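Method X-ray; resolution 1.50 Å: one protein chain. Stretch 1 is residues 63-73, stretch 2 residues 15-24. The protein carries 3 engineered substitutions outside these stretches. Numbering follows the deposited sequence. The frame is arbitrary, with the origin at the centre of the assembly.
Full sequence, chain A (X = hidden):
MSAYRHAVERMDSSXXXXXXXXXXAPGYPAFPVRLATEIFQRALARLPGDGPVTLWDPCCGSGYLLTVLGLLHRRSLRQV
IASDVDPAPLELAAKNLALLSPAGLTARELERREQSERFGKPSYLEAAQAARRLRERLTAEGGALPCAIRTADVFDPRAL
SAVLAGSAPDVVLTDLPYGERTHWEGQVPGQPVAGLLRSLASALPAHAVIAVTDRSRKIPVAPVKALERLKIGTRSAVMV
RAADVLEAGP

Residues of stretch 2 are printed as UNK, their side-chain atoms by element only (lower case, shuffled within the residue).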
# COMPACT_ATOMS: atom_id res chain seq x y z
N GLY A 63 -6.20 -1.77 3.94
CA GLY A 63 -5.30 -0.67 4.21
C GLY A 63 -4.02 -1.06 4.92
O GLY A 63 -3.21 -0.17 5.25
N TYR A 64 -3.82 -2.36 5.17
CA TYR A 64 -2.63 -2.80 5.88
C TYR A 64 -1.39 -2.42 5.08
O TYR A 64 -0.41 -1.93 5.64
CB TYR A 64 -2.71 -4.32 6.10
CG TYR A 64 -1.45 -4.87 6.67
CD1 TYR A 64 -1.19 -4.78 8.03
CD2 TYR A 64 -0.51 -5.48 5.85
CE1 TYR A 64 0.01 -5.24 8.56
CE2 TYR A 64 0.68 -5.97 6.37
CZ TYR A 64 0.93 -5.86 7.72
OH TYR A 64 2.11 -6.32 8.26
N LEU A 65 -1.39 -2.71 3.78
CA LEU A 65 -0.23 -2.46 2.95
C LEU A 65 0.18 -0.99 2.95
O LEU A 65 1.34 -0.64 3.17
CB LEU A 65 -0.45 -2.99 1.53
CG LEU A 65 0.63 -2.72 0.49
CD1 LEU A 65 2.02 -3.20 0.94
CD2 LEU A 65 0.23 -3.39 -0.83
N LEU A 66 -0.77 -0.11 2.72
CA LEU A 66 -0.49 1.30 2.67
C LEU A 66 -0.03 1.81 4.01
O LEU A 66 0.85 2.66 4.06
CB LEU A 66 -1.73 2.07 2.17
CG LEU A 66 -1.53 3.58 1.97
CD1 LEU A 66 -0.51 3.86 0.88
CD2 LEU A 66 -2.83 4.21 1.63
N THR A 67 -0.57 1.27 5.08
CA THR A 67 -0.23 1.74 6.41
C THR A 67 1.19 1.28 6.79
O THR A 67 1.97 2.07 7.37
CB THR A 67 -1.25 1.26 7.44
OG1 THR A 67 -2.55 1.81 7.11
CG2 THR A 67 -0.92 1.78 8.81
N VAL A 68 1.56 0.04 6.44
CA VAL A 68 2.94 -0.46 6.60
C VAL A 68 3.89 0.51 5.90
O VAL A 68 4.88 0.93 6.49
CB VAL A 68 3.13 -1.88 6.03
CG1 VAL A 68 4.59 -2.23 5.78
CG2 VAL A 68 2.49 -2.85 6.96
N LEU A 69 3.59 0.87 4.66
CA LEU A 69 4.48 1.75 3.93
C LEU A 69 4.53 3.13 4.51
O LEU A 69 5.59 3.75 4.61
CB LEU A 69 4.11 1.79 2.48
CG LEU A 69 4.32 0.46 1.76
CD1 LEU A 69 3.69 0.56 0.36
CD2 LEU A 69 5.81 0.11 1.67
N GLY A 70 3.37 3.64 4.93
CA GLY A 70 3.26 4.95 5.53
C GLY A 70 4.13 5.10 6.78
O GLY A 70 4.81 6.11 6.94
N LEU A 71 4.13 4.09 7.64
CA LEU A 71 4.94 4.11 8.85
C LEU A 71 6.41 3.83 8.54
O LEU A 71 7.30 4.56 8.92
CB LEU A 71 4.39 3.15 9.92
CG LEU A 71 3.00 3.49 10.47
CD1 LEU A 71 2.48 2.36 11.34
CD2 LEU A 71 3.03 4.80 11.21
N LEU A 72 6.64 2.76 7.81
CA LEU A 72 8.01 2.31 7.56
C LEU A 72 8.79 3.36 6.76
O LEU A 72 9.97 3.61 7.06
CB LEU A 72 8.01 0.94 6.88
CG LEU A 72 9.35 0.24 6.73
CD1 LEU A 72 10.02 0.05 8.06
CD2 LEU A 72 9.14 -1.08 6.06
N HIS A 73 8.13 4.01 5.81
CA HIS A 73 8.76 4.95 4.90
C HIS A 73 8.31 6.39 5.10
O HIS A 73 8.35 7.21 4.18
CB HIS A 73 8.56 4.49 3.45
CG HIS A 73 9.34 3.27 3.12
ND1 HIS A 73 10.69 3.30 2.88
CD2 HIS A 73 8.97 1.97 3.05
CE1 HIS A 73 11.12 2.07 2.66
NE2 HIS A 73 10.10 1.25 2.75
N UNK A 15 6.98 -5.20 14.79
CA UNK A 15 6.06 -4.19 15.28
C UNK A 15 4.96 -3.89 14.26
O UNK A 15 3.89 -3.44 14.63
o UNK A 15 8.41 -2.03 17.11
c UNK A 15 7.64 -2.96 16.80
c UNK A 15 6.74 -2.87 15.60
o UNK A 15 7.66 -4.01 17.50
N UNK A 16 5.24 -4.12 12.97
CA UNK A 16 4.29 -3.89 11.88
C UNK A 16 3.48 -5.13 11.51
O UNK A 16 2.70 -5.10 10.57
c UNK A 16 5.01 -3.28 10.66
c UNK A 16 4.41 -0.87 10.97
c UNK A 16 5.52 -1.86 10.86
c UNK A 16 6.51 -1.51 9.72
N UNK A 17 3.63 -6.21 12.25
CA UNK A 17 2.95 -7.45 11.94
C UNK A 17 1.44 -7.26 11.99
O UNK A 17 0.90 -6.58 12.85
c UNK A 17 3.35 -8.56 12.90
N UNK A 18 0.74 -7.90 11.09
CA UNK A 18 -0.69 -7.77 11.07
C UNK A 18 -1.32 -8.40 12.33
O UNK A 18 -0.97 -9.51 12.72
s UNK A 18 -2.91 -7.95 9.41
c UNK A 18 -1.21 -8.38 9.80
N UNK A 19 -2.21 -7.67 12.99
CA UNK A 19 -2.88 -8.13 14.19
C UNK A 19 -2.20 -7.80 15.51
O UNK A 19 -2.66 -8.23 16.58
N UNK A 20 -1.10 -7.07 15.46
CA UNK A 20 -0.40 -6.63 16.66
C UNK A 20 -0.84 -5.19 16.91
O UNK A 20 -1.71 -4.95 17.74
c UNK A 20 1.46 -8.26 16.27
c UNK A 20 1.90 -6.25 17.73
c UNK A 20 1.14 -6.81 16.51
N UNK A 21 -0.33 -4.24 16.13
CA UNK A 21 -0.80 -2.86 16.17
C UNK A 21 -1.77 -2.61 14.98
O UNK A 21 -2.93 -2.20 15.15
c UNK A 21 0.36 -1.86 16.16
c UNK A 21 -0.16 -0.39 16.26
c UNK A 21 1.35 -2.18 17.30
N UNK A 22 -1.25 -2.84 13.79
CA UNK A 22 -2.05 -2.80 12.57
C UNK A 22 -3.11 -3.88 12.62
O UNK A 22 -2.95 -4.93 13.25
c UNK A 22 -0.41 -1.59 10.99
c UNK A 22 0.57 -1.10 12.04
c UNK A 22 -1.15 -2.88 11.34
c UNK A 22 0.32 -1.68 9.62
N UNK A 23 -4.20 -3.60 11.93
CA UNK A 23 -5.43 -4.36 12.04
C UNK A 23 -5.55 -5.42 10.97
O UNK A 23 -5.27 -5.15 9.80
c UNK A 23 -6.72 -2.49 13.10
c UNK A 23 -7.17 -2.71 14.36
c UNK A 23 -6.54 -0.63 14.25
n UNK A 23 -6.31 -1.18 13.07
c UNK A 23 -6.62 -3.43 11.95
n UNK A 23 -7.06 -1.53 15.04
N UNK A 24 -5.95 -6.62 11.42
CA UNK A 24 -6.18 -7.79 10.58
C UNK A 24 -7.66 -7.94 10.26
O UNK A 24 -8.52 -7.46 10.98
c UNK A 24 -5.67 -9.07 11.30
o UNK A 24 -6.25 -9.22 12.58

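Position 15 carries two carbons, the second bearing two oxygens, and reaches nothing on the helix of residues 64-72. A carboxylate one carbon from the backbone is Asp-15; both its oxygens are hydrogen-bonded elsewhere in the structure.

Position 16 has four carbons, forked at the second, and its CA-to-CB bond points toward the helix, where the terminal carbons meet Leu-71 and Leu-72. The fork beyond CB identifies Leu-16. Its CD2 lies 3.8 Å from Leu-71 CD1 and its CD1 4.0 Å from Leu-72 CB, while its backbone O accepts a hydrogen bond of 2.7 Å from Tyr-64 OH.

At position 17 a single carbon points away from the helix: Ala-17. Position 18 has one carbon followed by a sulfur, both packed against the ring of Tyr-64, and no further carbon as methionine would require, so it is Cys-18. Its CB packs 3.6 Å from Tyr-64 CE1, and SG sits 4.3 Å from the centroid of the tyrosine ring, in an oblique sulfur-aromatic contact.

Position 19 has no side-chain atoms and is Gly-19. Its phi of 91° suits glycine, since a CB here would be jammed against the carbonyl O of the preceding residue. The N of Gly-19 donates a 2.9 Å hydrogen bond to the backbone O of position 22, closing the turn.

Positions 20 and 21 each show three carbons, one carrying the other two, and neither side chain reaches the helix. Branching at CB with two carbons alone gives Val-20 and Val-21.

Position 22 repeats the pattern of four carbons forked at the second, again directed toward the helix, and touches Tyr-64, Thr-67, Val-68 and Leu-71. It is Leu-22. Its CD2 approaches Val-68 CG2 at 3.6 Å, Tyr-64 CE1 at 3.7 Å and Thr-67 CG2 at 3.8 Å; its CD1 lies 4.0 Å from Leu-71 CD1.

Position 23 has one carbon and a five-membered ring of three carbons and two nitrogens, whose end leads away from the helix: His-23, with ND1 hydrogen-bonded elsewhere. Position 24 ends in one carbon and one oxygen, without a second carbon branch, and is Ser-24, clear of the helix.

The contact joins a regular helix to an irregular segment. Leu-16 and Leu-22 supply its apolar body, packing against side chains spaced along the helix from Tyr-64 to Leu-72. Tyr-64 adds the polar anchor: its ring packs against Cys-18 and Leu-22, while its hydroxyl satisfies the carbonyl of Leu-16.

Stretch 2 15-24: DLACGVVLHS
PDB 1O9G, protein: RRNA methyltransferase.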